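Local coordinates for protein lectin (Cicer arietinum, PDB 3V6N) that agglutinates red blood cells, as a chickpea albumin with the four-bladed hemopexin-type beta-propeller fold, and binds calcium and sodium in its central channel, at residues A[4-9]-A[173-178]; A[83-88]-A[97-102]; A[12-17]-A[89-94]; A[137-142]-A[152-157]. All blocks are in the same frame, centred on the assembly; numbering follows the deposited sequence.

Contact 1. Residues A[4-9]-A[173-178]; sequences GYINAA and MDSAFA. With CA (calcium ion), chain D; NA (sodium ion), chain G.
Two inner strands of neighbouring propeller blades meet here beside the central channel, and the contact is made by shared metal ions and close packing. N7 O and D174 O come within 2.9 Å of each other because both bind the calcium ion, at 2.4 Å from N7 O and 2.3 Å from D174 O. The side chain of N7 adds OD1 to the same ion: CG stands anti to the backbone N (chi1 -161°), which swings the amide oxygen round to the metal beside its own carbonyl. D65 and D121 supply two more ligands from the other blades, and two waters complete the shell.

One step deeper, A9 O and A176 O each bind the sodium ion at 2.2 Å, joined by the carbonyls of S67 and A123. Metal ions strung along the channel and held by main-chain carbonyls of all four blades are characteristic of the hemopexin fold. The strand segments run roughly parallel, 30° apart.

Between the two metal levels S175 wedges in, its CB 3.3 Å from I6 O, while OG lies against CG2 of I6 and the backbone of A8. Beyond it, A9 CB packs obliquely against the F177 ring at CD1, 3.8 Å away.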
# COMPACT_ATOMS: atom_id res chain seq x y z
N GLY A 4 19.70 3.07 9.53
CA GLY A 4 19.89 3.63 8.16
C GLY A 4 20.96 2.94 7.33
O GLY A 4 21.87 3.60 6.81
N TYR A 5 20.88 1.62 7.21
CA TYR A 5 21.76 0.86 6.32
C TYR A 5 21.03 0.39 5.06
O TYR A 5 19.86 0.71 4.85
CB TYR A 5 22.39 -0.32 7.07
CG TYR A 5 23.39 0.12 8.11
CD1 TYR A 5 23.04 0.18 9.45
CD2 TYR A 5 24.68 0.51 7.73
CE1 TYR A 5 23.95 0.60 10.40
CE2 TYR A 5 25.60 0.94 8.68
CZ TYR A 5 25.24 0.97 10.01
OH TYR A 5 26.14 1.40 10.95
N ILE A 6 21.73 -0.38 4.21
CA ILE A 6 21.13 -0.90 2.98
C ILE A 6 19.98 -1.87 3.28
O ILE A 6 20.18 -2.93 3.86
CB ILE A 6 22.18 -1.57 2.06
CG1 ILE A 6 23.40 -0.66 1.91
CG2 ILE A 6 21.55 -1.90 0.70
CD1 ILE A 6 24.54 -1.25 1.11
N ASN A 7 18.77 -1.49 2.87
CA ASN A 7 17.59 -2.30 3.12
C ASN A 7 17.19 -3.13 1.89
O ASN A 7 16.47 -4.13 2.02
CB ASN A 7 16.44 -1.38 3.56
CG ASN A 7 15.32 -2.12 4.28
OD1 ASN A 7 15.40 -3.32 4.56
ND2 ASN A 7 14.25 -1.39 4.58
N ALA A 8 17.67 -2.73 0.71
CA ALA A 8 17.37 -3.43 -0.56
C ALA A 8 18.35 -3.06 -1.66
O ALA A 8 19.00 -2.00 -1.61
CB ALA A 8 15.94 -3.18 -1.02
N ALA A 9 18.42 -3.92 -2.67
CA ALA A 9 19.33 -3.70 -3.77
C ALA A 9 18.96 -4.60 -4.94
O ALA A 9 18.37 -5.68 -4.75
CB ALA A 9 20.77 -3.95 -3.34
N MET A 173 19.52 -11.74 6.60
CA MET A 173 20.15 -10.79 5.71
C MET A 173 19.22 -9.60 5.51
O MET A 173 18.01 -9.78 5.45
CB MET A 173 20.47 -11.46 4.38
CG MET A 173 21.55 -12.51 4.56
SD MET A 173 21.25 -13.99 3.60
CE MET A 173 22.35 -15.12 4.44
N ASP A 174 19.79 -8.40 5.45
CA ASP A 174 18.99 -7.17 5.35
C ASP A 174 18.72 -6.86 3.88
O ASP A 174 17.68 -6.30 3.55
CB ASP A 174 19.74 -5.98 6.00
CG ASP A 174 19.68 -5.98 7.53
OD1 ASP A 174 18.97 -6.84 8.09
OD2 ASP A 174 20.35 -5.11 8.18
N SER A 175 19.65 -7.26 3.02
CA SER A 175 19.70 -6.85 1.63
C SER A 175 20.71 -7.70 0.85
O SER A 175 21.63 -8.25 1.44
CB SER A 175 20.12 -5.38 1.58
OG SER A 175 20.20 -4.96 0.25
N ALA A 176 20.53 -7.78 -0.46
CA ALA A 176 21.41 -8.55 -1.35
C ALA A 176 21.29 -8.13 -2.83
O ALA A 176 20.23 -7.63 -3.26
CB ALA A 176 21.13 -10.04 -1.23
N PHE A 177 22.36 -8.31 -3.59
CA PHE A 177 22.29 -8.28 -5.04
C PHE A 177 23.31 -9.22 -5.68
O PHE A 177 24.34 -9.56 -5.08
CB PHE A 177 22.32 -6.84 -5.64
CG PHE A 177 23.68 -6.15 -5.63
CD1 PHE A 177 24.06 -5.33 -4.57
CD2 PHE A 177 24.55 -6.25 -6.73
CE1 PHE A 177 25.29 -4.67 -4.57
CE2 PHE A 177 25.77 -5.59 -6.74
CZ PHE A 177 26.14 -4.79 -5.66
N ALA A 178 22.97 -9.67 -6.89
CA ALA A 178 23.84 -10.57 -7.62
C ALA A 178 24.85 -9.73 -8.41
O ALA A 178 24.53 -8.67 -8.91
CB ALA A 178 23.02 -11.46 -8.54
CA CA D . 15.49 -5.62 3.55
NA NA G . 18.12 -7.72 -3.93
O HOH W 1 15.68 -6.20 5.84
O HOH W 2 13.11 -6.05 4.29

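Contact 2. Residues A[83-88]-A[97-102]; sequences CARIDY and IISGPK
This is the outer hairpin of a propeller blade, strand 82-87 paired antiparallel with the edge strand 96-103, and the pairing is interrupted by a classic bulge. At one end C83 and K102 exchange two straight bonds, C83 N to K102 O at 2.8 Å and K102 N to C83 O at 2.9 Å. At the other, R85 N donates to S99 O, while R85 O is gripped twice, by I98 N at 2.8 Å and by S99 N at 3.2 Å. I98 and S99 both face the single residue R85, the bulge lying in the edge strand, which turns a corner at S99. Past it, a cis peptide joins G100 to P101, whose CA lies 3.2 Å from C83 O.

R85 CB meets S99 CB at 3.9 Å; its chain then bends so that CD crosses I98 at CB and CG2. I98 CD1 reaches on to the backbone N and CB of D87. On the other face I86 CG2 rests on I97 CG1, 4.0 Å away.

Strand 74-79 lines the inner side of strand 82-87, helix 58-62 packs on A84 and P101 through F59, and helix 104-107 meets C83 and K102 through M107. Along the outer strand the second subunit arrives: P101 O is hydrogen-bonded to T61 of that neighbouring chain, whose K56 packs on I97 and P101.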
# COMPACT_ATOMS: atom_id res chain seq x y z
N CYS A 83 4.11 -5.76 -3.24
CA CYS A 83 5.15 -5.78 -4.24
C CYS A 83 4.67 -5.23 -5.59
O CYS A 83 3.47 -5.09 -5.82
CB CYS A 83 5.72 -7.19 -4.41
SG CYS A 83 4.49 -8.42 -4.87
N ALA A 84 5.61 -4.91 -6.46
CA ALA A 84 5.29 -4.44 -7.80
C ALA A 84 6.38 -4.87 -8.77
O ALA A 84 7.53 -5.06 -8.37
CB ALA A 84 5.10 -2.92 -7.82
N ARG A 85 6.01 -5.04 -10.04
CA ARG A 85 7.00 -5.24 -11.10
C ARG A 85 7.21 -3.91 -11.83
O ARG A 85 6.25 -3.32 -12.33
CB ARG A 85 6.55 -6.32 -12.08
CG ARG A 85 7.65 -6.75 -13.04
CD ARG A 85 7.09 -7.12 -14.40
NE ARG A 85 6.32 -8.37 -14.44
CZ ARG A 85 6.81 -9.60 -14.66
NH1 ARG A 85 8.12 -9.80 -14.82
NH2 ARG A 85 5.98 -10.65 -14.71
N ILE A 86 8.45 -3.42 -11.86
CA ILE A 86 8.70 -2.14 -12.52
C ILE A 86 9.69 -2.21 -13.69
O ILE A 86 10.55 -3.09 -13.74
CB ILE A 86 9.18 -1.03 -11.54
CG1 ILE A 86 10.51 -1.43 -10.85
CG2 ILE A 86 8.08 -0.63 -10.56
CD1 ILE A 86 11.26 -0.25 -10.27
N ASP A 87 9.54 -1.27 -14.63
CA ASP A 87 10.56 -1.01 -15.62
C ASP A 87 11.39 0.13 -15.04
O ASP A 87 10.90 1.24 -14.95
CB ASP A 87 9.91 -0.61 -16.95
CG ASP A 87 10.94 -0.24 -18.04
OD1 ASP A 87 12.13 0.02 -17.75
OD2 ASP A 87 10.53 -0.17 -19.21
N TYR A 88 12.63 -0.15 -14.64
CA TYR A 88 13.46 0.87 -13.99
C TYR A 88 14.28 1.72 -14.98
O TYR A 88 14.99 2.65 -14.57
CB TYR A 88 14.35 0.26 -12.89
CG TYR A 88 15.32 -0.83 -13.35
CD1 TYR A 88 14.94 -2.18 -13.31
CD2 TYR A 88 16.60 -0.51 -13.80
CE1 TYR A 88 15.80 -3.18 -13.72
CE2 TYR A 88 17.48 -1.50 -14.23
CZ TYR A 88 17.08 -2.83 -14.18
OH TYR A 88 17.93 -3.83 -14.58
N ILE A 97 5.45 1.44 -13.60
CA ILE A 97 4.95 0.23 -12.98
C ILE A 97 4.30 -0.64 -14.05
O ILE A 97 3.38 -0.21 -14.74
CB ILE A 97 3.96 0.53 -11.83
CG1 ILE A 97 4.66 1.35 -10.74
CG2 ILE A 97 3.38 -0.77 -11.25
CD1 ILE A 97 3.78 1.77 -9.57
N ILE A 98 4.78 -1.86 -14.19
CA ILE A 98 4.19 -2.81 -15.14
C ILE A 98 3.03 -3.57 -14.50
O ILE A 98 1.96 -3.69 -15.10
CB ILE A 98 5.24 -3.79 -15.68
CG1 ILE A 98 6.32 -3.02 -16.44
CG2 ILE A 98 4.60 -4.84 -16.58
CD1 ILE A 98 7.57 -3.82 -16.70
N SER A 99 3.24 -4.07 -13.27
CA SER A 99 2.25 -4.86 -12.53
C SER A 99 2.21 -4.41 -11.09
O SER A 99 3.24 -4.33 -10.44
CB SER A 99 2.66 -6.33 -12.49
OG SER A 99 2.21 -7.05 -13.60
N GLY A 100 1.01 -4.15 -10.58
CA GLY A 100 0.83 -3.94 -9.16
C GLY A 100 0.51 -2.49 -8.82
O GLY A 100 0.17 -1.71 -9.71
N PRO A 101 0.63 -2.13 -7.52
CA PRO A 101 1.07 -3.02 -6.44
C PRO A 101 0.07 -4.13 -6.11
O PRO A 101 -1.13 -3.93 -6.26
CB PRO A 101 1.24 -2.09 -5.22
CG PRO A 101 0.92 -0.71 -5.70
CD PRO A 101 0.22 -0.81 -7.03
N LYS A 102 0.58 -5.27 -5.65
CA LYS A 102 -0.23 -6.40 -5.21
C LYS A 102 0.31 -6.88 -3.87
O LYS A 102 1.50 -6.73 -3.58
CB LYS A 102 -0.12 -7.55 -6.22
CG LYS A 102 -1.21 -7.58 -7.28
CD LYS A 102 -0.69 -8.20 -8.57
CE LYS A 102 -1.75 -9.01 -9.31
NZ LYS A 102 -2.95 -8.19 -9.62

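Contact 3. Residues A[12-17]-A[89-94]; sequences SSRNNE and APHSDK
The imidazole of H91 meets two side chains of the 12-17 loop in two different ways, R14 over a face and E17 at the edge. The R14 guanidinium lies nearly flat on the ring, planes 10° apart and centres 4.7 Å apart, but displaced, so that NH1 sits near the rim, 3.7 Å from H91 CD2. A bend at chi2 (-72°) folds the R14 chain back over H91 after CG has touched P90 CB at 4.0 Å. Farther out, NH2 lies 3.8 Å from P90 O, which is also on a face of the guanidinium.

E17 comes tip to tip with the same ring. H91 NE2 donates a nearly straight hydrogen bond of 2.6 Å to E17 OE1, using the syn lone pair of that oxygen, which lies almost in the ring plane; the carboxylate itself is turned 50° to the imidazole. The acid could favour a protonated histidine, whereas the arginine on the face would work against it.

Each loop joins two strands of its own blade, 6-11 to 17-22 and 82-87 to 96-103, and the contact bridges the two blades at the propeller rim. Each contains a type II beta turn, R14 to E17 and A89 to S92, and an ST turn, in which S12 OG accepts from R14 N at 3.1 Å and S92 OG from K94 N.

P90 CG meets S13 OG at 3.7 Å and lies near S12 OG. The S13 hydroxyl is hydrogen-bonded to N73, and Y19 of strand 17-22 packs on both S12 and P90.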
# COMPACT_ATOMS: atom_id res chain seq x y z
N SER A 12 21.75 -3.69 -11.84
CA SER A 12 21.30 -3.09 -13.11
C SER A 12 21.65 -3.94 -14.33
O SER A 12 22.59 -4.76 -14.29
CB SER A 12 21.94 -1.72 -13.30
OG SER A 12 21.39 -1.08 -14.45
N SER A 13 20.92 -3.73 -15.42
CA SER A 13 21.30 -4.30 -16.73
C SER A 13 22.55 -3.61 -17.32
O SER A 13 23.21 -4.17 -18.20
CB SER A 13 20.16 -4.20 -17.74
OG SER A 13 19.87 -2.83 -17.99
N ARG A 14 22.86 -2.40 -16.86
CA ARG A 14 24.15 -1.77 -17.19
C ARG A 14 25.31 -2.45 -16.42
O ARG A 14 25.21 -2.66 -15.20
CB ARG A 14 24.11 -0.27 -16.88
CG ARG A 14 22.98 0.48 -17.58
CD ARG A 14 23.31 0.59 -19.06
NE ARG A 14 22.26 1.25 -19.83
CZ ARG A 14 22.27 2.53 -20.17
NH1 ARG A 14 23.28 3.32 -19.80
NH2 ARG A 14 21.27 3.01 -20.90
N ASN A 15 26.38 -2.78 -17.15
CA ASN A 15 27.59 -3.39 -16.58
C ASN A 15 28.09 -2.69 -15.32
O ASN A 15 28.26 -1.47 -15.30
CB ASN A 15 28.74 -3.41 -17.63
CG ASN A 15 28.44 -4.31 -18.84
OD1 ASN A 15 27.53 -5.14 -18.81
ND2 ASN A 15 29.22 -4.13 -19.93
N ASN A 16 28.28 -3.47 -14.25
CA ASN A 16 28.88 -2.98 -12.99
C ASN A 16 28.12 -1.87 -12.26
O ASN A 16 28.71 -1.12 -11.49
CB ASN A 16 30.37 -2.60 -13.18
CG ASN A 16 31.20 -3.75 -13.73
OD1 ASN A 16 30.87 -4.91 -13.54
ND2 ASN A 16 32.25 -3.43 -14.45
N GLU A 17 26.81 -1.79 -12.47
CA GLU A 17 25.97 -0.82 -11.77
C GLU A 17 24.94 -1.53 -10.89
O GLU A 17 24.42 -2.58 -11.28
CB GLU A 17 25.27 0.12 -12.75
CG GLU A 17 26.26 0.96 -13.57
CD GLU A 17 25.60 2.01 -14.46
OE1 GLU A 17 24.42 2.38 -14.23
OE2 GLU A 17 26.29 2.47 -15.39
N ALA A 89 14.17 1.41 -16.27
CA ALA A 89 14.61 2.30 -17.36
C ALA A 89 15.91 3.04 -17.03
O ALA A 89 15.89 4.26 -16.86
CB ALA A 89 13.51 3.30 -17.69
N PRO A 90 17.04 2.31 -16.97
CA PRO A 90 18.30 2.84 -16.44
C PRO A 90 18.74 4.13 -17.12
O PRO A 90 18.76 4.19 -18.36
CB PRO A 90 19.31 1.74 -16.76
CG PRO A 90 18.52 0.51 -17.01
CD PRO A 90 17.19 0.96 -17.53
N HIS A 91 19.08 5.14 -16.33
CA HIS A 91 19.66 6.38 -16.86
C HIS A 91 18.69 7.20 -17.67
O HIS A 91 19.10 8.06 -18.44
CB HIS A 91 20.90 6.10 -17.72
CG HIS A 91 22.04 5.50 -16.95
ND1 HIS A 91 23.18 6.16 -16.72
CD2 HIS A 91 22.18 4.25 -16.34
CE1 HIS A 91 24.02 5.38 -16.01
NE2 HIS A 91 23.40 4.21 -15.78
N SER A 92 17.39 6.94 -17.53
CA SER A 92 16.40 7.68 -18.29
C SER A 92 15.19 8.10 -17.46
O SER A 92 15.14 7.89 -16.24
CB SER A 92 15.96 6.92 -19.56
OG SER A 92 14.98 5.94 -19.27
N ASP A 93 14.23 8.69 -18.16
CA ASP A 93 13.03 9.29 -17.60
C ASP A 93 11.89 8.26 -17.57
O ASP A 93 10.87 8.49 -16.95
CB ASP A 93 12.60 10.43 -18.53
CG ASP A 93 12.41 11.74 -17.81
OD1 ASP A 93 12.82 11.85 -16.63
OD2 ASP A 93 11.87 12.68 -18.44
N LYS A 94 12.10 7.14 -18.25
CA LYS A 94 11.03 6.25 -18.68
C LYS A 94 10.50 5.20 -17.68
O LYS A 94 9.82 4.28 -18.11
CB LYS A 94 11.45 5.52 -19.96
CG LYS A 94 11.25 6.33 -21.24
CD LYS A 94 12.54 6.97 -21.73
CE LYS A 94 12.26 8.39 -22.22
NZ LYS A 94 13.10 8.74 -23.40

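Contact 4. Residues A[137-142]-A[152-157]; sequences GDKYAR and QNIKSI. With SO4 (sulfate ion), chain H.
With chi1 at 85°, Y140 holds its CG between the backbone N and the carbonyl carbon, which lays the ring alongside K155, CE1 3.7 Å from K155 CB, and brings the ring edge to S156 O. The phenol OH donates to O3 of a sulfate ion, 2.6 Å away, probably left by the crystallisation liquor and held also by Y133 and the backbone N of G201. R142, extended from CG to NE with CG anti to the backbone N, runs across Q152, its guanidinium turned 86° to the Q152 amide. NE makes a salt bridge with E131.

The frame is the outer hairpin of a hemopexin-repeat blade, strand 139-144 against edge strand 149-156. Y140 N to K155 O, 2.9 Å, and K155 N to Y140 O, 3.2 Å, form its hydrogen-bonded pair. Where the edge strand passes into helix 157-160, I157 N donates almost straight to D138 O at 2.9 Å. Near Q152 direct pairing lapses and a water takes its place, accepting from R142 N at 2.8 Å beside Q152 O; R142 pairs again with V151.

I157 covers the start of the hairpin, CD1 3.7 Å from G137 O, while I154 CG2 packs on K139 CB.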
# COMPACT_ATOMS: atom_id res chain seq x y z
N GLY A 137 13.85 -14.02 7.77
CA GLY A 137 14.47 -14.51 9.01
C GLY A 137 15.63 -15.44 8.70
O GLY A 137 16.50 -15.10 7.89
N ASP A 138 15.62 -16.62 9.31
CA ASP A 138 16.67 -17.61 9.06
C ASP A 138 16.34 -18.61 7.93
O ASP A 138 17.00 -19.64 7.80
CB ASP A 138 17.03 -18.35 10.37
CG ASP A 138 15.88 -19.19 10.91
OD1 ASP A 138 14.78 -19.12 10.35
OD2 ASP A 138 16.08 -19.95 11.89
N LYS A 139 15.33 -18.31 7.11
CA LYS A 139 14.87 -19.21 6.03
C LYS A 139 15.09 -18.61 4.65
O LYS A 139 15.13 -17.39 4.50
CB LYS A 139 13.37 -19.50 6.15
CG LYS A 139 12.89 -19.95 7.51
CD LYS A 139 13.02 -21.46 7.70
CE LYS A 139 12.75 -21.77 9.16
NZ LYS A 139 12.12 -23.09 9.42
N TYR A 140 15.19 -19.47 3.64
CA TYR A 140 15.30 -19.01 2.26
C TYR A 140 14.40 -19.82 1.34
O TYR A 140 14.06 -20.96 1.64
CB TYR A 140 16.76 -19.02 1.78
CG TYR A 140 17.29 -20.33 1.22
CD1 TYR A 140 17.71 -21.35 2.08
CD2 TYR A 140 17.41 -20.53 -0.15
CE1 TYR A 140 18.21 -22.55 1.59
CE2 TYR A 140 17.90 -21.72 -0.67
CZ TYR A 140 18.30 -22.73 0.20
OH TYR A 140 18.78 -23.93 -0.32
N ALA A 141 14.01 -19.20 0.23
CA ALA A 141 13.16 -19.84 -0.75
C ALA A 141 13.78 -19.67 -2.12
O ALA A 141 14.54 -18.73 -2.38
CB ALA A 141 11.76 -19.25 -0.71
N ARG A 142 13.46 -20.60 -3.00
CA ARG A 142 14.02 -20.59 -4.32
C ARG A 142 12.85 -20.70 -5.28
O ARG A 142 12.12 -21.69 -5.24
CB ARG A 142 15.00 -21.75 -4.45
CG ARG A 142 15.69 -21.87 -5.79
CD ARG A 142 16.63 -23.07 -5.75
NE ARG A 142 17.13 -23.38 -7.09
CZ ARG A 142 17.72 -24.52 -7.43
NH1 ARG A 142 17.92 -25.47 -6.52
NH2 ARG A 142 18.13 -24.70 -8.67
N GLN A 152 11.62 -25.66 -4.60
CA GLN A 152 11.90 -26.67 -3.57
C GLN A 152 11.30 -26.19 -2.24
O GLN A 152 10.91 -25.04 -2.13
CB GLN A 152 13.43 -26.87 -3.43
CG GLN A 152 14.16 -25.68 -2.82
CD GLN A 152 15.66 -25.63 -3.12
OE1 GLN A 152 16.42 -25.00 -2.38
NE2 GLN A 152 16.10 -26.26 -4.21
N ASN A 153 11.25 -27.07 -1.25
CA ASN A 153 10.84 -26.65 0.09
C ASN A 153 11.64 -25.48 0.67
O ASN A 153 12.84 -25.33 0.42
CB ASN A 153 10.89 -27.84 1.05
CG ASN A 153 9.88 -28.92 0.69
OD1 ASN A 153 8.97 -28.70 -0.13
ND2 ASN A 153 10.03 -30.09 1.30
N ILE A 154 10.96 -24.63 1.43
CA ILE A 154 11.61 -23.56 2.19
C ILE A 154 12.58 -24.18 3.20
O ILE A 154 12.21 -25.11 3.91
CB ILE A 154 10.54 -22.66 2.86
CG1 ILE A 154 9.69 -21.98 1.79
CG2 ILE A 154 11.19 -21.58 3.73
CD1 ILE A 154 8.31 -21.56 2.27
N LYS A 155 13.81 -23.69 3.25
CA LYS A 155 14.86 -24.32 4.08
C LYS A 155 15.58 -23.30 4.95
O LYS A 155 15.54 -22.11 4.66
CB LYS A 155 15.89 -25.01 3.18
CG LYS A 155 15.44 -26.35 2.63
CD LYS A 155 16.38 -26.85 1.54
CE LYS A 155 16.13 -28.33 1.24
NZ LYS A 155 16.57 -28.71 -0.13
N SER A 156 16.27 -23.77 5.99
CA SER A 156 17.19 -22.93 6.73
C SER A 156 18.29 -22.39 5.77
O SER A 156 18.78 -23.11 4.88
CB SER A 156 17.78 -23.69 7.93
OG SER A 156 16.79 -23.95 8.95
N ILE A 157 18.64 -21.11 5.93
CA ILE A 157 19.76 -20.48 5.20
C ILE A 157 21.03 -21.35 5.25
O ILE A 157 21.71 -21.53 4.24
CB ILE A 157 20.06 -19.06 5.75
CG1 ILE A 157 18.97 -18.06 5.31
CG2 ILE A 157 21.45 -18.60 5.34
CD1 ILE A 157 19.17 -16.63 5.79
S SO4 H . 20.76 -23.86 -3.36
O1 SO4 H . 21.63 -24.99 -2.96
O2 SO4 H . 20.74 -23.72 -4.82
O3 SO4 H . 19.41 -24.10 -2.84
O4 SO4 H . 21.42 -22.70 -2.73
O HOH W 3 14.80 -23.35 -0.24
O HOH W 4 12.33 -22.85 -1.83

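From the N terminus, strand 6-11 opens contact 1, which closes only when 173-178 arrives, so that first and last blades meet at the channel with the other three contacts lying within this long loop. The 12-17 turn follows directly and waits for 89-94; contact 3 thereby ties first blade to second at the rim. Contact 2 starts just before 89-94 and closes just after it, so contacts 2 and 3 cross, touching where Y88 OH meets S13 N. Contact 4 closes a short hairpin later, in the third blade, about 30 Å between centres from contact 3, and reaches contact 1 through M173 packing on I157.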